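Local coordinates for uncharacterized protein (PDB 4GDZ), which is of unknown function but belongs to the DUF4251 family, folds around a large antiparallel beta sheet and carries a bound magnesium ion, at residues A[51-54]-A[60-63]; A[68-73]-A[167-172]. All blocks are in the same frame, centred on the assembly; numbering follows the deposited sequence. Where two conformers were deposited one is given.

Contact 1 (A[51-54]-A[60-63])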
ATOM      1  N   ALA A  51     -10.328   5.843 -13.603  1.00 47.34           N
ATOM      2  CA  ALA A  51      -9.117   5.212 -13.035  1.00 53.05           C
ATOM      3  C   ALA A  51      -7.900   5.549 -13.894  1.00 58.78           C
ATOM      4  O   ALA A  51      -8.008   5.632 -15.114  1.00 57.22           O
ATOM      5  CB  ALA A  51      -9.266   3.699 -12.920  1.00 47.65           C
ATOM      6  N   ASN A  52      -6.749   5.727 -13.250  1.00 51.40           N
ATOM      7  CA  ASN A  52      -5.481   5.914 -13.965  1.00 51.74           C
ATOM      8  C   ASN A  52      -4.397   4.959 -13.513  1.00 55.85           C
ATOM      9  O   ASN A  52      -3.288   4.985 -14.046  1.00 54.71           O
ATOM     10  CB  ASN A  52      -5.005   7.375 -13.945  1.00 61.15           C
ATOM     11  CG  ASN A  52      -4.884   7.943 -12.549  1.00 66.60           C
ATOM     12  OD1 ASN A  52      -4.617   7.228 -11.598  1.00 61.46           O
ATOM     13  ND2 ASN A  52      -5.072   9.246 -12.427  1.00 71.39           N
ATOM     14  N   GLN A  53      -4.707   4.105 -12.546  1.00 50.56           N
ATOM     15  CA  GLN A  53      -3.819   3.021 -12.250  1.00 52.78           C
ATOM     16  C   GLN A  53      -4.511   1.825 -11.690  1.00 50.77           C
ATOM     17  O   GLN A  53      -5.572   1.927 -11.067  1.00 49.35           O
ATOM     18  CB  GLN A  53      -2.672   3.454 -11.311  1.00 60.81           C
ATOM     19  CG  GLN A  53      -3.103   3.969  -9.990  1.00 59.00           C
ATOM     20  CD  GLN A  53      -1.956   4.229  -9.006  1.00 72.15           C
ATOM     21  OE1 GLN A  53      -0.824   4.557  -9.374  1.00 66.24           O
ATOM     22  NE2 GLN A  53      -2.276   4.111  -7.732  1.00 60.91           N
ATOM     23  N   VAL A  54      -3.849   0.692 -11.892  1.00 51.37           N
ATOM     24  CA  VAL A  54      -4.198  -0.558 -11.278  1.00 51.40           C
ATOM     25  C   VAL A  54      -3.193  -0.817 -10.159  1.00 51.53           C
ATOM     26  O   VAL A  54      -1.982  -0.517 -10.273  1.00 52.23           O
ATOM     27  CB  VAL A  54      -4.297  -1.712 -12.319  1.00 53.48           C
ATOM     28  CG1 VAL A  54      -3.015  -1.848 -13.118  1.00 51.73           C
ATOM     29  CG2 VAL A  54      -4.631  -3.021 -11.609  1.00 52.08           C
ATOM     30  N   GLN A  60       2.832  -2.860  -5.615  1.00 53.28           N
ATOM     31  CA  GLN A  60       3.148  -2.273  -6.947  1.00 55.65           C
ATOM     32  C   GLN A  60       1.927  -1.604  -7.567  1.00 57.59           C
ATOM     33  O   GLN A  60       0.806  -1.837  -7.147  1.00 49.69           O
ATOM     34  CB  GLN A  60       3.681  -3.343  -7.920  1.00 60.52           C
ATOM     35  CG  GLN A  60       5.133  -3.732  -7.714  1.00 57.25           C
ATOM     36  CD  GLN A  60       6.106  -2.718  -8.259  1.00 54.84           C
ATOM     37  OE1 GLN A  60       5.743  -1.581  -8.589  1.00 58.92           O
ATOM     38  NE2 GLN A  60       7.343  -3.112  -8.342  1.00 51.64           N
ATOM     39  N   THR A  61       2.154  -0.764  -8.567  1.00 53.39           N
ATOM     40  CA  THR A  61       1.074  -0.216  -9.379  1.00 54.32           C
ATOM     41  C   THR A  61       1.515  -0.287 -10.855  1.00 59.50           C
ATOM     42  O   THR A  61       2.679  -0.529 -11.141  1.00 56.89           O
ATOM     43  CB  THR A  61       0.818   1.258  -9.070  1.00 58.24           C
ATOM     44  OG1 THR A  61       2.003   1.956  -9.399  1.00 56.89           O
ATOM     45  CG2 THR A  61       0.471   1.508  -7.567  1.00 55.01           C
ATOM     46  N   ALA A  62       0.572  -0.133 -11.783  1.00 54.72           N
ATOM     47  CA  ALA A  62       0.881   0.126 -13.199  1.00 58.79           C
ATOM     48  C   ALA A  62      -0.146   1.116 -13.692  1.00 53.29           C
ATOM     49  O   ALA A  62      -1.304   1.093 -13.232  1.00 57.67           O
ATOM     50  CB  ALA A  62       0.802  -1.157 -14.029  1.00 48.51           C
ATOM     51  N   PHE A  63       0.233   1.984 -14.615  1.00 54.64           N
ATOM     52  CA  PHE A  63      -0.758   2.932 -15.184  1.00 53.37           C
ATOM     53  C   PHE A  63      -1.685   2.260 -16.196  1.00 59.08           C
ATOM     54  O   PHE A  63      -1.342   1.231 -16.757  1.00 57.76           O
ATOM     55  CB  PHE A  63      -0.092   4.153 -15.783  1.00 58.90           C
ATOM     56  CG  PHE A  63       0.974   3.842 -16.805  1.00 58.14           C
ATOM     57  CD1 PHE A  63       0.634   3.534 -18.125  1.00 67.07           C
ATOM     58  CD2 PHE A  63       2.307   3.880 -16.445  1.00 58.40           C
ATOM     59  CE1 PHE A  63       1.623   3.291 -19.071  1.00 61.36           C
ATOM     60  CE2 PHE A  63       3.299   3.635 -17.389  1.00 61.23           C
ATOM     61  CZ  PHE A  63       2.938   3.317 -18.692  1.00 59.98           C
TER
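Val54 and Ala62 form a hydrogen-bonded antiparallel pair, with Val54 N 2.9 Å from Ala62 O and Ala62 N 3.0 Å from Val54 O. The short strand axes are turned 140° to each other, well short of a straight antiparallel 180°. Next along is the non-hydrogen-bonded pair of Gln53 and Phe63, whose side chains diverge. Here the backbones come close enough for CA-H...O contacts, and Phe63 CA lies 3.5 Å from Asn52 O. A similar contact sets Thr61 CA 3.2 Å from Val54 O.

Val54 and Ala62 put their side chains on one face of the sheet, where Val54 CG1 touches Ala62 CB at 4.0 Å. With Gln53 CG between the backbone N and the carbonyl carbon (chi1 60°) and the chain extended beyond it, the amide comes to lie across Thr61. Gln53 OE1 rests 3.7 Å from Thr61 CB; Gln53 NE2 is 3.8 Å from Thr61 CG2 but gives its hydrogen bond to Ser158 OG on the neighbouring strand 155-163. At Gln53, a leucine could not supply the NE2 donor, and Ser158 OG would probably lose this partner while the group over Thr61 would lack the bond that fixes its rotation. The backbones of Asn52 and Gln53 both bond to Ser158, two residues set against one, as in a classic beta bulge.

Gln60 points its amide into the interface, OE1 bonding Thr134 OG1 and NE2 bonding Thr145 OG1, both of the second subunit. Between 51-54 and 60-63, then, two backbone bonds are backed by the Val54-Ala62 and Gln53-Thr61 packing, while the glutamine amides spend their polar ends on strand 155-163 and on another subunit.

Contact 2 (A[68-73]-A[167-172])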
ATOM      1  N   THR A  68     -11.140   3.137 -20.910  1.00 49.23           N
ATOM      2  CA  THR A  68     -11.724   1.811 -20.673  1.00 46.78           C
ATOM      3  C   THR A  68     -11.480   1.331 -19.236  1.00 49.61           C
ATOM      4  O   THR A  68     -11.444   0.135 -18.986  1.00 46.79           O
ATOM      5  CB  THR A  68     -11.135   0.790 -21.666  1.00 48.87           C
ATOM      6  OG1 THR A  68      -9.700   0.759 -21.521  1.00 51.46           O
ATOM      7  CG2 THR A  68     -11.489   1.166 -23.122  1.00 52.32           C
ATOM      8  N   ASN A  69     -11.348   2.262 -18.289  1.00 49.07           N
ATOM      9  CA  ASN A  69     -11.160   1.934 -16.876  1.00 45.83           C
ATOM     10  C   ASN A  69     -11.914   2.936 -15.992  1.00 44.68           C
ATOM     11  O   ASN A  69     -11.382   3.989 -15.590  1.00 49.76           O
ATOM     12  CB  ASN A  69      -9.667   1.886 -16.534  1.00 46.15           C
ATOM     13  CG  ASN A  69      -8.974   0.701 -17.153  1.00 45.94           C
ATOM     14  OD1 ASN A  69      -9.121  -0.433 -16.681  1.00 45.26           O
ATOM     15  ND2 ASN A  69      -8.254   0.936 -18.259  1.00 45.30           N
ATOM     16  N   PHE A  70     -13.186   2.648 -15.768  1.00 46.19           N
ATOM     17  CA  PHE A  70     -14.061   3.540 -15.046  1.00 44.15           C
ATOM     18  C   PHE A  70     -15.261   2.828 -14.432  1.00 45.13           C
ATOM     19  O   PHE A  70     -15.635   1.727 -14.834  1.00 44.51           O
ATOM     20  CB  PHE A  70     -14.542   4.691 -15.950  1.00 47.70           C
ATOM     21  CG  PHE A  70     -15.439   4.228 -17.081  1.00 49.35           C
ATOM     22  CD1 PHE A  70     -16.793   4.113 -16.885  1.00 49.28           C
ATOM     23  CD2 PHE A  70     -14.902   3.864 -18.315  1.00 48.60           C
ATOM     24  CE1 PHE A  70     -17.607   3.643 -17.900  1.00 50.18           C
ATOM     25  CE2 PHE A  70     -15.703   3.403 -19.334  1.00 49.72           C
ATOM     26  CZ  PHE A  70     -17.056   3.283 -19.118  1.00 48.08           C
ATOM     27  N   VAL A  71     -15.866   3.512 -13.462  1.00 46.63           N
ATOM     28  CA  VAL A  71     -17.133   3.112 -12.855  1.00 47.20           C
ATOM     29  C   VAL A  71     -18.050   4.331 -12.922  1.00 48.64           C
ATOM     30  O   VAL A  71     -17.742   5.412 -12.388  1.00 48.92           O
ATOM     31  CB  VAL A  71     -16.971   2.615 -11.392  1.00 48.20           C
ATOM     32  CG1 VAL A  71     -18.351   2.277 -10.817  1.00 47.63           C
ATOM     33  CG2 VAL A  71     -16.040   1.390 -11.319  1.00 46.10           C
ATOM     34  N   LEU A  72     -19.160   4.158 -13.626  1.00 47.80           N
ATOM     35  CA  LEU A  72     -20.155   5.208 -13.838  1.00 47.80           C
ATOM     36  C   LEU A  72     -21.461   4.791 -13.195  1.00 49.38           C
ATOM     37  O   LEU A  72     -21.937   3.675 -13.414  1.00 51.02           O
ATOM     38  CB  LEU A  72     -20.373   5.430 -15.333  1.00 50.24           C
ATOM     39  CG  LEU A  72     -21.354   6.550 -15.744  1.00 63.27           C
ATOM     40  CD1 LEU A  72     -20.933   7.165 -17.071  1.00 64.97           C
ATOM     41  CD2 LEU A  72     -22.754   6.001 -15.825  1.00 58.91           C
ATOM     42  N   VAL A  73     -22.035   5.682 -12.388  1.00 48.91           N
ATOM     43  CA  VAL A  73     -23.319   5.451 -11.765  1.00 49.20           C
ATOM     44  C   VAL A  73     -24.171   6.663 -12.098  1.00 54.34           C
ATOM     45  O   VAL A  73     -23.746   7.817 -11.915  1.00 50.47           O
ATOM     46  CB  VAL A  73     -23.218   5.225 -10.236  1.00 52.51           C
ATOM     47  CG1 VAL A  73     -24.613   5.246  -9.595  1.00 51.14           C
ATOM     48  CG2 VAL A  73     -22.490   3.905  -9.941  1.00 49.79           C
ATOM     49  N   SER A 167     -17.071  14.886 -16.137  1.00 64.60           N
ATOM     50  CA  SER A 167     -16.439  13.659 -16.606  1.00 54.32           C
ATOM     51  C   SER A 167     -16.402  13.607 -18.128  1.00 62.48           C
ATOM     52  O   SER A 167     -17.456  13.598 -18.770  1.00 57.09           O
ATOM     53  CB  SER A 167     -17.214  12.458 -16.066  1.00 56.47           C
ATOM     54  OG  SER A 167     -16.801  11.275 -16.688  1.00 53.98           O
ATOM     55  N   ASN A 168     -15.202  13.573 -18.711  1.00 59.55           N
ATOM     56  CA  ASN A 168     -15.070  13.391 -20.167  1.00 63.51           C
ATOM     57  C   ASN A 168     -15.588  12.034 -20.622  1.00 61.56           C
ATOM     58  O   ASN A 168     -16.024  11.894 -21.762  1.00 60.94           O
ATOM     59  CB  ASN A 168     -13.623  13.575 -20.630  1.00 71.05           C
ATOM     60  CG  ASN A 168     -13.140  15.007 -20.488  1.00 80.32           C
ATOM     61  OD1 ASN A 168     -13.927  15.952 -20.533  1.00 76.38           O
ATOM     62  ND2 ASN A 168     -11.839  15.172 -20.302  1.00 86.17           N
ATOM     63  N   ILE A 169     -15.531  11.018 -19.750  1.00 56.19           N
ATOM     64  CA  ILE A 169     -16.104   9.692 -20.050  0.50 54.82           C
ATOM     65  C   ILE A 169     -17.608   9.831 -20.272  1.00 57.35           C
ATOM     66  O   ILE A 169     -18.172   9.358 -21.267  1.00 54.69           O
ATOM     67  CB  ILE A 169     -15.883   8.687 -18.885  0.50 53.11           C
ATOM     68  CG1 ILE A 169     -14.400   8.327 -18.754  0.50 55.77           C
ATOM     69  CG2 ILE A 169     -16.715   7.416 -19.085  0.50 55.39           C
ATOM     70  CD1 ILE A 169     -13.786   7.801 -20.031  0.50 55.11           C
ATOM     71  N   PHE A 170     -18.268  10.457 -19.307  1.00 52.20           N
ATOM     72  CA  PHE A 170     -19.713  10.660 -19.401  1.00 53.69           C
ATOM     73  C   PHE A 170     -20.058  11.513 -20.625  1.00 59.61           C
ATOM     74  O   PHE A 170     -20.971  11.179 -21.384  1.00 54.25           O
ATOM     75  CB  PHE A 170     -20.312  11.302 -18.133  1.00 53.53           C
ATOM     76  CG  PHE A 170     -21.809  11.564 -18.241  1.00 53.20           C
ATOM     77  CD1 PHE A 170     -22.722  10.502 -18.160  1.00 62.62           C
ATOM     78  CD2 PHE A 170     -22.286  12.832 -18.473  1.00 61.87           C
ATOM     79  CE1 PHE A 170     -24.086  10.739 -18.284  1.00 59.21           C
ATOM     80  CE2 PHE A 170     -23.648  13.068 -18.609  1.00 66.86           C
ATOM     81  CZ  PHE A 170     -24.542  12.021 -18.508  1.00 63.41           C
ATOM     82  N   LYS A 171     -19.312  12.597 -20.830  1.00 55.44           N
ATOM     83  CA  LYS A 171     -19.690  13.593 -21.826  1.00 57.83           C
ATOM     84  C   LYS A 171     -19.306  13.200 -23.247  1.00 55.82           C
ATOM     85  O   LYS A 171     -19.816  13.776 -24.175  1.00 57.50           O
ATOM     86  CB  LYS A 171     -19.107  14.983 -21.498  1.00 64.99           C
ATOM     87  CG  LYS A 171     -19.699  15.625 -20.249  1.00 65.93           C
ATOM     88  CD  LYS A 171     -19.188  17.047 -20.033  1.00 76.28           C
ATOM     89  CE  LYS A 171     -17.715  17.075 -19.659  1.00 70.21           C
ATOM     90  NZ  LYS A 171     -17.304  18.438 -19.193  1.00 76.62           N
ATOM     91  N   GLY A 172     -18.440  12.213 -23.414  1.00 53.68           N
ATOM     92  CA  GLY A 172     -17.922  11.866 -24.736  1.00 58.16           C
ATOM     93  C   GLY A 172     -18.853  11.021 -25.619  1.00 52.83           C
ATOM     94  O   GLY A 172     -18.573  10.837 -26.784  1.00 56.11           O
TER
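Ile169 reaches from the short helix 168-171 to the ring of Phe70 on strand 61-74. Its CB points toward the strand and divides the side chain. The CG2 branch lies anti to the backbone N of Ile169, a setting that directs this methyl at the phenylalanine: Ile169 CG2 stands 3.8 Å from the centroid of the Phe70 ring and only 4° off the ring normal. Ile169 CG2 is consequently almost equidistant from the six ring carbons, 4.0 Å from Phe70 CD1 and 4.1 Å from Phe70 CZ, the signature of a centred CH-pi contact. Ile169 was modelled in two conformers, and this description holds for one of them. The other branch, CG1 and CD1, takes no part in the contact with 68-73.

Two residues further along the strand, on the same side, Leu72 also faces the helix. Its CG is anti to the backbone N (chi1 -178°), and Leu72 CD1 comes to 3.9 Å from Phe170 CD1, meeting that ring at its edge and in its plane. The two aromatic rings are thus used differently, one through a face and one through its rim. Trp175 packs against all four of these side chains, its ring nearly parallel to that of Phe170.

Ser167 sets the start of the helix: its OG accepts from Phe170 N at 3.1 Å, with an N-H...O angle of 173°, and also bonds Glu50. This is a serine N-cap on a short C-terminal helix that packs by apolar side chains against one face of an antiparallel sheet.

How the contacts relate
Both contacts use strand 61-74, contact 1 near its start and contact 2 further along, with centres about 17 Å apart. They meet directly through strand 46-55, where Ala51 N lies 2.9 Å from Asn69 O, a probable backbone hydrogen bond. Each is partly buried, but the surroundings differ: contact 1 borders the second subunit, whereas no other chain of the assembly touches 68-73 or 167-172. The chemistry differs with the elements joined. The hairpin pairing joins strands adjacent in sequence and in the sheet, mainly through backbone polar groups; the later contact brings the C-terminal helix back onto the sheet through side chains alone.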